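Local coordinates for protein 373aa long hypothetical citrate synthase (Sulfolobus tokodaii, PDB 1VGP) that belongs to the citrate synthase family, a mostly helical protein built as a dimer, at residues F153-Y158 with S319-E323. Residues are numbered along the deposited sequence; the frame is centred on the assembly and turned at random.
Sequences FLYMLY and SLGFE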
loop_
_atom_site.group_PDB
_atom_site.type_symbol
_atom_site.label_atom_id
_atom_site.label_comp_id
_atom_site.label_asym_id
_atom_site.label_seq_id
_atom_site.Cartn_x
_atom_site.Cartn_y
_atom_site.Cartn_z
ATOM N N PHE A 153 21.088 -14.429 7.948
ATOM C CA PHE A 153 19.669 -14.749 8.004
ATOM C C PHE A 153 19.471 -16.061 8.746
ATOM O O PHE A 153 18.721 -16.122 9.713
ATOM C CB PHE A 153 19.075 -14.854 6.588
ATOM C CG PHE A 153 17.595 -14.557 6.515
ATOM C CD1 PHE A 153 16.755 -14.832 7.586
ATOM C CD2 PHE A 153 17.039 -14.018 5.360
ATOM C CE1 PHE A 153 15.384 -14.576 7.507
ATOM C CE2 PHE A 153 15.668 -13.762 5.278
ATOM C CZ PHE A 153 14.843 -14.040 6.345
ATOM N N LEU A 154 20.152 -17.109 8.305
ATOM C CA LEU A 154 20.000 -18.420 8.928
ATOM C C LEU A 154 20.560 -18.417 10.349
ATOM O O LEU A 154 20.015 -19.067 11.253
ATOM C CB LEU A 154 20.708 -19.484 8.089
ATOM C CG LEU A 154 20.150 -19.705 6.685
ATOM C CD1 LEU A 154 20.757 -20.975 6.093
ATOM C CD2 LEU A 154 18.628 -19.802 6.741
ATOM N N TYR A 155 21.648 -17.676 10.538
ATOM C CA TYR A 155 22.210 -17.480 11.864
ATOM C C TYR A 155 21.162 -16.992 12.863
ATOM O O TYR A 155 20.986 -17.594 13.929
ATOM C CB TYR A 155 23.366 -16.477 11.813
ATOM C CG TYR A 155 23.809 -16.016 13.186
ATOM C CD1 TYR A 155 24.141 -16.939 14.181
ATOM C CD2 TYR A 155 23.870 -14.658 13.498
ATOM C CE1 TYR A 155 24.521 -16.519 15.453
ATOM C CE2 TYR A 155 24.248 -14.227 14.766
ATOM C CZ TYR A 155 24.572 -15.159 15.739
ATOM O OH TYR A 155 24.942 -14.730 16.990
ATOM N N MET A 156 20.482 -15.898 12.520
ATOM C CA MET A 156 19.515 -15.287 13.428
ATOM C C MET A 156 18.299 -16.181 13.617
ATOM O O MET A 156 17.503 -15.965 14.519
ATOM C CB MET A 156 19.061 -13.922 12.907
ATOM C CG MET A 156 20.167 -12.908 12.720
ATOM S SD MET A 156 19.502 -11.284 12.283
ATOM C CE MET A 156 19.105 -11.507 10.550
ATOM N N LEU A 157 18.154 -17.182 12.761
ATOM C CA LEU A 157 17.038 -18.109 12.877
ATOM C C LEU A 157 17.427 -19.246 13.803
ATOM O O LEU A 157 16.688 -19.581 14.734
ATOM C CB LEU A 157 16.647 -18.656 11.492
ATOM C CG LEU A 157 15.189 -19.043 11.254
ATOM C CD1 LEU A 157 14.926 -20.392 11.871
ATOM C CD2 LEU A 157 14.255 -18.008 11.859
ATOM N N TYR A 158 18.598 -19.833 13.557
ATOM C CA TYR A 158 19.051 -20.998 14.330
ATOM C C TYR A 158 19.695 -20.597 15.674
ATOM O O TYR A 158 19.639 -21.349 16.646
ATOM C CB TYR A 158 20.080 -21.818 13.539
ATOM C CG TYR A 158 19.749 -22.198 12.106
ATOM C CD1 TYR A 158 18.440 -22.435 11.684
ATOM C CD2 TYR A 158 20.786 -22.399 11.186
ATOM C CE1 TYR A 158 18.177 -22.865 10.376
ATOM C CE2 TYR A 158 20.538 -22.827 9.890
ATOM C CZ TYR A 158 19.231 -23.062 9.486
ATOM O OH TYR A 158 18.995 -23.496 8.195
ATOM N N SER A 319 13.387 -27.277 4.601
ATOM C CA SER A 319 14.678 -27.801 5.023
ATOM C C SER A 319 15.513 -26.777 5.764
ATOM O O SER A 319 16.356 -27.139 6.580
ATOM C CB SER A 319 15.478 -28.295 3.825
ATOM O OG SER A 319 14.634 -28.953 2.911
ATOM N N LEU A 320 15.302 -25.500 5.469
ATOM C CA LEU A 320 16.166 -24.462 6.011
ATOM C C LEU A 320 15.661 -23.975 7.373
ATOM O O LEU A 320 16.252 -23.081 7.983
ATOM C CB LEU A 320 16.256 -23.291 5.024
ATOM C CG LEU A 320 17.156 -23.543 3.814
ATOM C CD1 LEU A 320 17.161 -22.336 2.896
ATOM C CD2 LEU A 320 18.567 -23.836 4.288
ATOM N N GLY A 321 14.570 -24.567 7.846
ATOM C CA GLY A 321 14.139 -24.316 9.207
ATOM C C GLY A 321 13.024 -23.297 9.349
ATOM O O GLY A 321 12.728 -22.850 10.457
ATOM N N PHE A 322 12.401 -22.917 8.239
ATOM C CA PHE A 322 11.283 -21.989 8.306
ATOM C C PHE A 322 9.982 -22.753 8.382
ATOM O O PHE A 322 9.861 -23.863 7.866
ATOM C CB PHE A 322 11.240 -21.087 7.080
ATOM C CG PHE A 322 12.365 -20.110 7.008
ATOM C CD1 PHE A 322 13.484 -20.377 6.224
ATOM C CD2 PHE A 322 12.293 -18.895 7.690
ATOM C CE1 PHE A 322 14.515 -19.448 6.111
ATOM C CE2 PHE A 322 13.322 -17.956 7.582
ATOM C CZ PHE A 322 14.435 -18.231 6.791
ATOM N N GLU A 323 8.997 -22.146 9.024
ATOM C CA GLU A 323 7.666 -22.714 9.030
ATOM C C GLU A 323 6.895 -22.114 7.865
ATOM O O GLU A 323 7.126 -20.970 7.455
ATOM C CB GLU A 323 7.017 -22.442 10.382
ATOM C CG GLU A 323 8.015 -22.588 11.538
ATOM C CD GLU A 323 7.452 -23.321 12.737
ATOM O OE1 GLU A 323 8.165 -23.409 13.766
ATOM O OE2 GLU A 323 6.299 -23.806 12.657
#
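Phe-322 is the bump of this contact: its ring enters a hollow on helix 149-158 bordered by Phe-153, Leu-154 and Leu-157, about one turn of helix supplying all three. The leading edge of the ring meets Phe-153, with CZ of Phe-322 3.8 Å from CE1 of Phe-153. Ring planes at 88° and centroids 5.6 Å apart define an offset edge-to-face pair, in which Phe-322 gives the edge and Phe-153 the face. Two leucines touch the intruding ring obliquely: CD2 of Leu-154 stands 4.2 Å from CE1 of Phe-322, and CG of Leu-157 4.3 Å from CE2 of Phe-322. The first torsion of Phe-153, with CG opposite the backbone N (chi1 -154°), swings its ring beside the carbonyl carbon and into position to receive that edge.

A second, smaller fit lies alongside. Leu-154 forks, its other methyl, CD1, packing 4.0 Å from CD2 of Leu-320. Next to this pair Tyr-158 reaches across to the loop backbone, where its OH donates a 2.8 Å hydrogen bond to O of Leu-320. That oxygen sits at the edge of the tyrosine ring, in its plane, whereas the donor approaches from above the carbonyl plane, 44° out of it. Gly-321 has positive phi, as a residue closing a helix in a Schellman motif does.

Beyond the hollow, Val-128 of helix 113-135 and Met-170 of helix 164-175 also touch Phe-153, while Val-330 of helix 327-346 touches Phe-322. Together the evidence describes a Schellman motif ending helix 309-319, its glycine followed directly by a phenylalanine inserted between helices of a citrate synthase-type fold.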